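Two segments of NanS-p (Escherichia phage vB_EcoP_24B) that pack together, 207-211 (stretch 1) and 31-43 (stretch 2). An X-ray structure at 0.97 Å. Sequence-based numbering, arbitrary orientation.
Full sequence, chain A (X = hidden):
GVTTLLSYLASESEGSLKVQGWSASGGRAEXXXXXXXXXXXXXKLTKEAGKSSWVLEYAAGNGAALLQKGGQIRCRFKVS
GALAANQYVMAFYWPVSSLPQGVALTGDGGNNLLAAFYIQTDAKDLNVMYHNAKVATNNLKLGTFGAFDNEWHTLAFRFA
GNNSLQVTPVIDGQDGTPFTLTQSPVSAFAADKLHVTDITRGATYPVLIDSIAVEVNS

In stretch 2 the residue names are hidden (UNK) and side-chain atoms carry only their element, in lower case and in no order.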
# COMPACT_ATOMS: atom_id res chain seq x y z
N VAL A 207 2.09 9.41 -9.32
CA VAL A 207 1.97 7.96 -9.44
C VAL A 207 0.71 7.60 -10.22
O VAL A 207 -0.34 8.23 -10.05
CB VAL A 207 2.02 7.27 -8.05
CG1 VAL A 207 0.81 7.60 -7.19
CG2 VAL A 207 2.19 5.74 -8.18
N LEU A 208 0.83 6.58 -11.06
CA LEU A 208 -0.29 6.00 -11.77
C LEU A 208 -0.64 4.68 -11.09
O LEU A 208 0.24 3.83 -10.87
CB LEU A 208 0.05 5.74 -13.24
CG LEU A 208 -0.18 6.91 -14.19
CD1 LEU A 208 0.67 8.09 -13.83
CD2 LEU A 208 0.10 6.46 -15.62
N ILE A 209 -1.91 4.50 -10.77
CA ILE A 209 -2.40 3.28 -10.15
C ILE A 209 -3.27 2.54 -11.16
O ILE A 209 -4.22 3.10 -11.71
CB ILE A 209 -3.21 3.59 -8.87
CG1 ILE A 209 -2.39 4.38 -7.87
CG2 ILE A 209 -3.78 2.30 -8.29
CD1 ILE A 209 -1.25 3.65 -7.33
N ASP A 210 -2.94 1.27 -11.38
CA ASP A 210 -3.76 0.37 -12.19
C ASP A 210 -4.84 -0.28 -11.34
O ASP A 210 -6.01 -0.30 -11.71
CB ASP A 210 -2.83 -0.70 -12.79
CG ASP A 210 -3.44 -1.44 -13.95
OD1 ASP A 210 -4.14 -0.81 -14.77
OD2 ASP A 210 -3.15 -2.65 -14.11
N SER A 211 -4.43 -0.81 -10.18
CA SER A 211 -5.34 -1.49 -9.28
C SER A 211 -4.75 -1.51 -7.88
O SER A 211 -3.54 -1.43 -7.69
CB SER A 211 -5.59 -2.92 -9.75
OG SER A 211 -4.39 -3.67 -9.75
N UNK A 31 -8.30 10.00 -14.26
CA UNK A 31 -8.25 8.77 -15.04
C UNK A 31 -7.61 9.08 -16.38
O UNK A 31 -8.04 10.00 -17.09
c UNK A 31 -9.65 8.16 -15.19
c UNK A 31 -9.58 6.89 -16.02
c UNK A 31 -10.25 7.87 -13.82
N UNK A 32 -6.57 8.33 -16.73
CA UNK A 32 -5.75 8.60 -17.90
C UNK A 32 -5.61 7.34 -18.72
O UNK A 32 -5.88 6.23 -18.26
c UNK A 32 -3.60 8.13 -16.65
c UNK A 32 -4.46 10.48 -16.86
c UNK A 32 -4.35 9.13 -17.53
N UNK A 33 -5.16 7.52 -19.96
CA UNK A 33 -4.79 6.42 -20.83
C UNK A 33 -3.33 6.06 -20.62
O UNK A 33 -2.46 6.94 -20.55
c UNK A 33 -5.02 6.80 -22.29
o UNK A 33 -6.38 7.03 -22.54
N UNK A 34 -3.06 4.76 -20.50
CA UNK A 34 -1.69 4.25 -20.46
C UNK A 34 -1.74 2.90 -21.15
O UNK A 34 -2.50 2.02 -20.72
o UNK A 34 0.68 2.64 -19.41
c UNK A 34 -1.17 4.11 -19.03
c UNK A 34 0.31 3.76 -18.98
o UNK A 34 1.12 4.60 -18.51
N UNK A 35 -0.97 2.73 -22.22
CA UNK A 35 -1.09 1.53 -23.04
C UNK A 35 -0.80 0.26 -22.25
O UNK A 35 -1.27 -0.82 -22.64
c UNK A 35 -0.17 1.63 -24.25
N UNK A 36 -0.02 0.34 -21.18
CA UNK A 36 0.31 -0.82 -20.38
C UNK A 36 -0.52 -0.93 -19.11
O UNK A 36 -0.33 -1.87 -18.33
o UNK A 36 4.97 -1.53 -21.70
o UNK A 36 4.52 -0.24 -19.99
c UNK A 36 1.81 -0.82 -20.05
c UNK A 36 4.16 -0.94 -20.96
c UNK A 36 2.68 -1.06 -21.27
N UNK A 37 -1.46 -0.01 -18.89
CA UNK A 37 -2.46 -0.21 -17.87
C UNK A 37 -3.47 -1.26 -18.30
O UNK A 37 -3.65 -1.53 -19.48
N UNK A 38 -4.13 -1.87 -17.32
CA UNK A 38 -5.19 -2.82 -17.63
C UNK A 38 -6.32 -2.09 -18.34
O UNK A 38 -6.76 -1.02 -17.91
c UNK A 38 -6.81 -4.47 -16.67
c UNK A 38 -5.68 -3.51 -16.35
o UNK A 38 -4.58 -4.21 -15.76
N UNK A 39 -6.77 -2.65 -19.46
CA UNK A 39 -7.74 -1.94 -20.28
C UNK A 39 -7.25 -0.63 -20.85
O UNK A 39 -8.06 0.18 -21.30
N UNK A 40 -5.94 -0.40 -20.84
CA UNK A 40 -5.40 0.85 -21.33
C UNK A 40 -5.62 2.04 -20.42
O UNK A 40 -5.50 3.18 -20.89
N UNK A 41 -5.90 1.81 -19.14
CA UNK A 41 -6.29 2.87 -18.22
C UNK A 41 -5.43 2.84 -16.97
O UNK A 41 -4.83 1.82 -16.61
n UNK A 41 -10.10 5.67 -20.96
c UNK A 41 -7.75 2.71 -17.79
c UNK A 41 -9.90 4.26 -20.56
c UNK A 41 -8.75 2.76 -18.92
c UNK A 41 -8.81 4.15 -19.52
N UNK A 42 -5.40 3.98 -16.29
CA UNK A 42 -4.79 4.12 -14.98
C UNK A 42 -5.40 5.36 -14.34
O UNK A 42 -6.05 6.16 -15.01
c UNK A 42 -3.28 4.27 -15.09
N UNK A 43 -5.19 5.53 -13.04
CA UNK A 43 -5.55 6.78 -12.37
C UNK A 43 -4.26 7.44 -11.90
O UNK A 43 -3.42 6.81 -11.26
c UNK A 43 -6.60 6.60 -11.27
c UNK A 43 -6.05 5.84 -10.07
c UNK A 43 -7.16 7.97 -10.84
O HOH W 1 -6.76 -0.28 -15.16

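Position 31 carries three side-chain carbons, the first branching to the other two. It touches nothing on stretch 1. The fork identifies Val31.

Position 32 has the same three-carbon fork. Its CA-to-CB bond points toward stretch 1, and a branch carbon lies 4.2 Å from Leu208 CD2. This is Val32. Its N and O pair with position 42, N to O at 2.8 Å and O to N at 3.0 Å.

Position 33 has one carbon and then one oxygen, and it points away. This is Ser33.

Position 34 has two carbons, the second carrying two oxygens. That is a short carboxylate, so Asp34. Its OD2 lies 3.6 Å from Leu208 CD2. Its OD1 accepts a hydrogen bond from the backbone N of position 36 at 3.0 Å. A type I turn begins here and ends at position 37.

Position 35 has a single carbon, out of reach of stretch 1. This is Ala35.

Position 36 has three carbons, the third with two oxygens: a longer carboxylate, Glu36. Its end leads away from stretch 1.

Position 37 has no side-chain atoms, so it is Gly37. Its CA is 3.6 Å from Asp210 OD1. A CB here would lie 2.0 Å from the O of position 41, a clash.

Position 38 has one carbon carrying one oxygen and one carbon. The oxygen sits 2.7 Å from Asp210 OD2. A branch with one hydroxyl and one methyl is Thr38.

Positions 39 and 40 both lack side-chain atoms. Both have positive phi, 63° and 74°, which by itself favours glycine. They are Gly39 and Gly40. The N of Gly40 bonds to Gly37 O at 2.9 Å.

Position 41 has four carbons in a row ending in nitrogen, the pattern of Lys41. Its end leads away from stretch 1.

Position 42 has one carbon, pointing toward stretch 1 and 4.1 Å from Leu208 CD2. This is Ala42.

Position 43 has three carbons forked at the first. One branch carbon is 3.8 Å from Ile209 CB. This is Val43.

The contact joins a short antiparallel bridge to a carboxylate clasp. Ile209 N donates to Val43 O at 2.8 Å, and Val43 N donates to Ile209 O at 2.9 Å. Both bonds are nearly straight. The side chains of Ile209 and Val43 share one face of the sheet. Leu208 CD2 reaches both Val32 CG2 and Ala42 CB, an apolar contact to both strands of the hairpin. At Asp210 the chain turns a corner, and its carboxylate meets the loop. Thr38 N donates to Asp210 OD1 at 2.8 Å, and Thr38 OG1 donates to Asp210 OD2 at 2.7 Å. A weak bond of 3.4 Å also runs from Thr38 N to Asp210 OD2. Water 1 links the same residues, 2.7 Å from Asp210 OD1 and 2.8 Å from Thr38 O. Backbone pairing thus sets the register, and Asp210 holds the loop.

Stretch 2 (31-43) VVSDAEGTGGKAV
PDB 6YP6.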